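Local coordinates for intergenic-region protein (PDB 2WJ9), which probably acts as an antirestriction protein that inhibits restriction enzymes, at residues S145-A148 with C149-C153; I67-W70 with V71-E74; R83-E86 with N87-G91. All coordinates share one frame; numbering follows the deposited sequence.

Contact 1. Residues S145-A148 with C149-C153; sequences SHHA and CRTEC
The methyl CG2 of T151 sits over one face of the H147 imidazole, 3.8 Å from the ring centroid and 17° off the ring normal, a CH-pi contact displaced toward the rim at NE2. The other branch of T151 turns back to the helix: OG1, lying between the backbone N and the carbonyl carbon (chi1 61°), reaches H147 O at 2.8 Å. T151 N binds the same oxygen at 3.0 Å, and the two donors come from opposite faces of the carbonyl plane. T151 OG1 also accepts from C153 N at 3.2 Å, closing an ST turn just where helix 132-151 ends. There E152 takes a positive phi (53°), while E152 N still bonds to A148 O at 2.9 Å; C153 then stands as N-cap of helix 154-168. One turn back, the backbone bonds of C149 to S145 and R150 to H146 keep the regular helical pattern. H147 NE2, the ring atom nearest the methyl, bonds to P68 O, which would restrain the ring's rotation along with the side chains packed round it. The chemistry implies a helix end held in two ways: T151 binds both H147 O and C153 N locally, while C149 SG forms a disulfide with C37 of the second subunit and the E152 carboxylate binds S35 and A36 of that subunit.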
loop_
_atom_site.group_PDB
_atom_site.type_symbol
_atom_site.label_atom_id
_atom_site.label_comp_id
_atom_site.label_asym_id
_atom_site.label_seq_id
_atom_site.Cartn_x
_atom_site.Cartn_y
_atom_site.Cartn_z
ATOM N N SER B 145 6.096 1.477 -9.489
ATOM C CA SER B 145 5.601 0.128 -9.767
ATOM C C SER B 145 6.588 -0.658 -10.637
ATOM O O SER B 145 6.882 -1.818 -10.358
ATOM C CB SER B 145 4.212 0.174 -10.416
ATOM O OG SER B 145 4.162 1.068 -11.517
ATOM N N HIS B 146 7.098 -0.018 -11.688
ATOM C CA HIS B 146 8.100 -0.632 -12.547
ATOM C C HIS B 146 9.355 -1.004 -11.754
ATOM O O HIS B 146 9.859 -2.119 -11.845
ATOM C CB HIS B 146 8.438 0.313 -13.713
ATOM C CG HIS B 146 9.330 -0.288 -14.751
ATOM N ND1 HIS B 146 10.705 -0.315 -14.632
ATOM C CD2 HIS B 146 9.047 -0.843 -15.955
ATOM C CE1 HIS B 146 11.224 -0.884 -15.705
ATOM N NE2 HIS B 146 10.240 -1.213 -16.524
ATOM N N HIS B 147 9.828 -0.076 -10.923
ATOM C CA HIS B 147 11.095 -0.285 -10.233
ATOM C C HIS B 147 10.967 -1.323 -9.103
ATOM O O HIS B 147 11.914 -2.068 -8.825
ATOM C CB HIS B 147 11.627 1.050 -9.702
ATOM C CG HIS B 147 13.109 1.065 -9.479
ATOM N ND1 HIS B 147 14.019 0.816 -10.485
ATOM C CD2 HIS B 147 13.840 1.311 -8.365
ATOM C CE1 HIS B 147 15.245 0.900 -9.999
ATOM N NE2 HIS B 147 15.164 1.201 -8.713
ATOM N N ALA B 148 9.790 -1.385 -8.477
ATOM C CA ALA B 148 9.493 -2.446 -7.505
ATOM C C ALA B 148 9.576 -3.836 -8.157
ATOM O O ALA B 148 10.139 -4.778 -7.584
ATOM C CB ALA B 148 8.113 -2.233 -6.878
ATOM N N CYS B 149 9.042 -3.957 -9.366
ATOM C CA CYS B 149 9.065 -5.241 -10.069
ATOM C C CYS B 149 10.473 -5.632 -10.541
ATOM O O CYS B 149 10.813 -6.814 -10.566
ATOM C CB CYS B 149 8.096 -5.252 -11.248
ATOM S SG CYS B 149 6.373 -5.060 -10.779
ATOM N N ARG B 150 11.282 -4.645 -10.911
ATOM C CA ARG B 150 12.660 -4.906 -11.319
ATOM C C ARG B 150 13.552 -5.312 -10.136
ATOM O O ARG B 150 14.335 -6.250 -10.240
ATOM C CB ARG B 150 13.258 -3.690 -12.037
ATOM C CG ARG B 150 14.733 -3.851 -12.364
ATOM C CD ARG B 150 15.279 -2.712 -13.186
ATOM N NE ARG B 150 16.721 -2.851 -13.355
ATOM C CZ ARG B 150 17.490 -2.040 -14.079
ATOM N NH1 ARG B 150 16.961 -1.019 -14.729
ATOM N NH2 ARG B 150 18.795 -2.253 -14.156
ATOM N N THR B 151 13.439 -4.587 -9.027
ATOM C CA THR B 151 14.364 -4.754 -7.906
ATOM C C THR B 151 13.932 -5.804 -6.885
ATOM O O THR B 151 14.762 -6.289 -6.116
ATOM C CB THR B 151 14.550 -3.428 -7.136
ATOM O OG1 THR B 151 13.286 -3.012 -6.616
ATOM C CG2 THR B 151 15.115 -2.343 -8.046
ATOM N N GLU B 152 12.647 -6.144 -6.872
ATOM C CA GLU B 152 12.056 -6.971 -5.805
ATOM C C GLU B 152 12.356 -6.395 -4.409
ATOM O O GLU B 152 12.532 -7.139 -3.440
ATOM C CB GLU B 152 12.506 -8.437 -5.922
ATOM C CG GLU B 152 11.745 -9.251 -6.975
ATOM C CD GLU B 152 10.342 -9.675 -6.541
ATOM O OE1 GLU B 152 9.988 -9.553 -5.345
ATOM O OE2 GLU B 152 9.588 -10.165 -7.402
ATOM N N CYS B 153 12.393 -5.068 -4.318
ATOM C CA CYS B 153 12.639 -4.365 -3.059
ATOM C C CYS B 153 11.310 -3.873 -2.467
ATOM O O CYS B 153 10.668 -2.970 -3.008
ATOM C CB CYS B 153 13.589 -3.195 -3.297
ATOM S SG CYS B 153 14.053 -2.353 -1.788
#

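Contact 2. Residues I67-W70 with V71-E74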
loop_
_atom_site.group_PDB
_atom_site.type_symbol
_atom_site.label_atom_id
_atom_site.label_comp_id
_atom_site.label_asym_id
_atom_site.label_seq_id
_atom_site.Cartn_x
_atom_site.Cartn_y
_atom_site.Cartn_z
ATOM N N ILE B 67 16.638 1.531 -1.351
ATOM C CA ILE B 67 16.204 0.930 -2.611
ATOM C C ILE B 67 17.335 0.972 -3.638
ATOM O O ILE B 67 17.941 2.020 -3.841
ATOM C CB ILE B 67 14.962 1.676 -3.180
ATOM C CG1 ILE B 67 13.781 1.591 -2.191
ATOM C CG2 ILE B 67 14.578 1.125 -4.573
ATOM C CD1 ILE B 67 12.677 2.635 -2.438
ATOM N N PRO B 68 17.613 -0.161 -4.315
ATOM C CA PRO B 68 18.666 -0.130 -5.335
ATOM C C PRO B 68 18.410 0.924 -6.412
ATOM O O PRO B 68 17.275 1.096 -6.852
ATOM C CB PRO B 68 18.618 -1.542 -5.933
ATOM C CG PRO B 68 18.061 -2.390 -4.823
ATOM C CD PRO B 68 17.024 -1.508 -4.186
ATOM N N GLN B 69 19.465 1.634 -6.798
ATOM C CA GLN B 69 19.394 2.679 -7.832
ATOM C C GLN B 69 18.508 3.880 -7.485
ATOM O O GLN B 69 17.948 4.518 -8.377
ATOM C CB GLN B 69 18.968 2.088 -9.187
ATOM C CG GLN B 69 19.930 1.060 -9.727
ATOM C CD GLN B 69 19.684 0.792 -11.184
ATOM O OE1 GLN B 69 19.005 -0.167 -11.540
ATOM N NE2 GLN B 69 20.194 1.668 -12.036
ATOM N N TRP B 70 18.424 4.228 -6.201
ATOM C CA TRP B 70 17.589 5.362 -5.780
ATOM C C TRP B 70 18.008 6.677 -6.444
ATOM O O TRP B 70 17.178 7.553 -6.652
ATOM C CB TRP B 70 17.520 5.521 -4.240
ATOM C CG TRP B 70 18.837 5.666 -3.544
ATOM C CD1 TRP B 70 19.522 4.681 -2.892
ATOM C CD2 TRP B 70 19.626 6.864 -3.401
ATOM N NE1 TRP B 70 20.693 5.179 -2.379
ATOM C CE2 TRP B 70 20.784 6.515 -2.673
ATOM C CE3 TRP B 70 19.477 8.189 -3.827
ATOM C CZ2 TRP B 70 21.776 7.443 -2.357
ATOM C CZ3 TRP B 70 20.469 9.106 -3.522
ATOM C CH2 TRP B 70 21.606 8.728 -2.801
ATOM N N VAL B 71 19.288 6.821 -6.779
ATOM C CA VAL B 71 19.779 8.072 -7.358
ATOM C C VAL B 71 19.232 8.261 -8.780
ATOM O O VAL B 71 19.237 9.378 -9.300
ATOM C CB VAL B 71 21.320 8.139 -7.351
ATOM C CG1 VAL B 71 21.895 7.193 -8.388
ATOM C CG2 VAL B 71 21.797 9.574 -7.587
ATOM N N THR B 72 18.750 7.172 -9.382
ATOM C CA THR B 72 18.180 7.206 -10.741
ATOM C C THR B 72 16.671 7.478 -10.782
ATOM O O THR B 72 16.103 7.675 -11.869
ATOM C CB THR B 72 18.432 5.871 -11.511
ATOM O OG1 THR B 72 17.550 4.847 -11.026
ATOM C CG2 THR B 72 19.876 5.425 -11.384
ATOM N N LEU B 73 16.006 7.483 -9.635
ATOM C CA LEU B 73 14.537 7.602 -9.627
ATOM C C LEU B 73 14.056 8.927 -10.260
ATOM O O LEU B 73 13.102 8.933 -11.056
ATOM C CB LEU B 73 13.966 7.399 -8.216
ATOM C CG LEU B 73 14.029 5.960 -7.682
ATOM C CD1 LEU B 73 13.703 5.903 -6.176
ATOM C CD2 LEU B 73 13.116 5.037 -8.474
ATOM N N GLU B 74 14.700 10.043 -9.915
ATOM C CA GLU B 74 14.294 11.336 -10.475
ATOM C C GLU B 74 14.400 11.354 -12.024
ATOM O O GLU B 74 13.426 11.687 -12.697
ATOM C CB GLU B 74 15.015 12.522 -9.795
ATOM C CG GLU B 74 14.750 13.865 -10.485
ATOM C CD GLU B 74 15.092 15.092 -9.640
ATOM O OE1 GLU B 74 15.528 16.100 -10.233
ATOM O OE2 GLU B 74 14.931 15.068 -8.398
#
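T72 OG1 donates to Q69 O at 2.7 Å, approaching in the carbonyl plane. T72 N binds the same oxygen at 2.9 Å, but from well above that plane, so two donors of one residue grip a single acceptor. In T72 a chi1 of 75° puts OG1 between the backbone N and the carbonyl carbon, 3.6 Å from Q69 CB. One residue on, L73 N meets W70 O at 3.2 Å, again from above the carbonyl plane although the N-H points almost straight at the oxygen (165°). On the apolar side the indole of W70 has V71 CB over one face, offset toward the rim and 4.0 Å from W70 CE3, while L73 CD1 approaches W70 CB at 4.3 Å. In the next shell, R76 NE bonds to T72 OG1, W60 and P61 of helix 59-64 pack on W70, and L73 is held among W60, F64 and M156. Upstream, Q69 has positive phi (64°) and a weak bond runs from W70 N to I67 O, delivering the chain to this point. The whole is a type II beta turn, I67 to W70, leading into helix 73-84, with successive i to i+3 bonds to Q69 O and W70 O at the entry.

Contact 3. Residues R83-E86 with N87-G91. With SO4 (sulfate ion), chain H.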
loop_
_atom_site.group_PDB
_atom_site.type_symbol
_atom_site.label_atom_id
_atom_site.label_comp_id
_atom_site.label_asym_id
_atom_site.label_seq_id
_atom_site.Cartn_x
_atom_site.Cartn_y
_atom_site.Cartn_z
ATOM N N ARG B 83 7.515 10.048 -21.971
ATOM C CA ARG B 83 6.762 9.020 -22.707
ATOM C C ARG B 83 5.274 9.347 -22.744
ATOM O O ARG B 83 4.618 9.157 -23.769
ATOM C CB ARG B 83 6.928 7.638 -22.079
ATOM C CG ARG B 83 8.212 6.944 -22.421
ATOM C CD ARG B 83 8.321 5.599 -21.705
ATOM N NE ARG B 83 9.731 5.246 -21.585
ATOM C CZ ARG B 83 10.438 5.243 -20.460
ATOM N NH1 ARG B 83 9.880 5.520 -19.284
ATOM N NH2 ARG B 83 11.730 4.933 -20.517
ATOM N N LEU B 84 4.751 9.822 -21.616
ATOM C CA LEU B 84 3.315 10.064 -21.465
ATOM C C LEU B 84 2.846 11.348 -22.146
ATOM O O LEU B 84 1.722 11.401 -22.644
ATOM C CB LEU B 84 2.927 10.090 -19.985
ATOM C CG LEU B 84 3.130 8.767 -19.236
ATOM C CD1 LEU B 84 2.823 8.920 -17.741
ATOM C CD2 LEU B 84 2.303 7.640 -19.873
ATOM N N CYS B 85 3.696 12.373 -22.169
ATOM C CA CYS B 85 3.298 13.691 -22.667
ATOM C C CYS B 85 3.071 13.686 -24.181
ATOM O O CYS B 85 3.938 13.266 -24.939
ATOM C CB CYS B 85 4.346 14.745 -22.306
ATOM S SG CYS B 85 3.857 16.452 -22.703
ATOM N N GLU B 86 1.906 14.177 -24.599
ATOM C CA GLU B 86 1.506 14.188 -26.009
ATOM C C GLU B 86 2.259 15.237 -26.826
ATOM O O GLU B 86 2.752 14.943 -27.922
ATOM C CB GLU B 86 -0.002 14.422 -26.104
ATOM C CG GLU B 86 -0.565 14.522 -27.513
ATOM C CD GLU B 86 -2.081 14.447 -27.523
ATOM O OE1 GLU B 86 -2.622 13.440 -27.023
ATOM O OE2 GLU B 86 -2.729 15.394 -28.021
ATOM N N ASN B 87 2.327 16.461 -26.307
ATOM C CA ASN B 87 3.039 17.551 -26.989
ATOM C C ASN B 87 4.021 18.237 -26.036
ATOM O O ASN B 87 5.094 17.697 -25.788
ATOM C CB ASN B 87 2.053 18.548 -27.623
ATOM C CG ASN B 87 1.497 18.063 -28.958
ATOM O OD1 ASN B 87 2.231 17.542 -29.804
ATOM N ND2 ASN B 87 0.197 18.257 -29.161
ATOM N N TYR B 88 3.673 19.407 -25.503
ATOM C CA TYR B 88 4.557 20.093 -24.555
ATOM C C TYR B 88 3.939 20.137 -23.164
ATOM O O TYR B 88 2.812 20.613 -22.981
ATOM C CB TYR B 88 4.905 21.514 -25.017
ATOM C CG TYR B 88 5.864 22.204 -24.065
ATOM C CD1 TYR B 88 7.199 21.813 -23.987
ATOM C CD2 TYR B 88 5.427 23.221 -23.215
ATOM C CE1 TYR B 88 8.083 22.431 -23.101
ATOM C CE2 TYR B 88 6.304 23.847 -22.325
ATOM C CZ TYR B 88 7.630 23.445 -22.276
ATOM O OH TYR B 88 8.505 24.050 -21.398
ATOM N N CYS B 89 4.686 19.635 -22.186
ATOM C CA CYS B 89 4.242 19.640 -20.798
ATOM C C CYS B 89 5.076 20.662 -20.011
ATOM O O CYS B 89 4.592 21.761 -19.728
ATOM C CB CYS B 89 4.288 18.220 -20.223
ATOM S SG CYS B 89 3.004 17.110 -20.957
ATOM N N GLY B 90 6.321 20.334 -19.695
ATOM C CA GLY B 90 7.237 21.313 -19.105
ATOM C C GLY B 90 7.028 21.509 -17.614
ATOM O O GLY B 90 6.873 20.536 -16.875
ATOM N N GLY B 91 7.046 22.762 -17.167
ATOM C CA GLY B 91 6.828 23.089 -15.753
ATOM C C GLY B 91 8.061 23.111 -14.858
ATOM O O GLY B 91 9.163 22.743 -15.269
HETATM S S SO4 H . 13.022 2.861 -17.482
HETATM O O1 SO4 H . 11.629 2.456 -17.685
HETATM O O2 SO4 H . 13.453 3.694 -18.601
HETATM O O3 SO4 H . 13.034 3.602 -16.208
HETATM O O4 SO4 H . 13.874 1.664 -17.444
#
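C85 and C89 close a disulfide-bridged loop where helix 73-84 gives way to the chain leading into strand 93-98. The tight part is the bridge itself: C85 SG, anti to its own N at chi1 -173°, meets C89 SG at 2.1 Å, with a C-S-S-C torsion of 104°. C85 SG also packs against the backbone within the loop, 3.5 Å from N87 O and 3.7 Å from Y88 C. C89 is buried and touches W117, so the bridge lies against strand 117-121. L84 and E86 share backbone hydrogen bonds with F120 and V118 of the same strand, and the E86 carboxylate forms a salt bridge with R127. The far side of the loop is looser. N87 and Y88 are exposed, and no hydrogen bond joins 83-86 to 87-91; the disulfide is the cross-link that closes the loop. Over the centre of the Y88 ring lies G90 N, 4.2 Å above its plane. At the helix end R83 takes no part in the loop and makes a cation-pi contact with W80. A sulfate, probably from the crystallisation liquor and also bound by R76, meets the edge of the R83 guanidinium, with R83 NH2 donating to sulfate O2 at 2.9 Å.

How the contacts relate
From the N terminus, contact 2 comes first, carrying the loop after helix 59-64 through a beta turn into helix 73-84. Contact 3 follows at the far end of that helix, where the 85-89 disulfide closes a short loop before strand 93-98. Contact 1 comes last, at the junction of helices 132-151 and 154-168. The three run in series, none nested or crossed. Contacts 1 and 2 nevertheless meet in space, their centres about 11 Å apart, as H147 packs against I67 and L73; helix 73-84 is thereby joined at its start to the helical pair. Contact 3, its centre about 22 Å from that of contact 2, instead ties the helix's other end to strand 117-121.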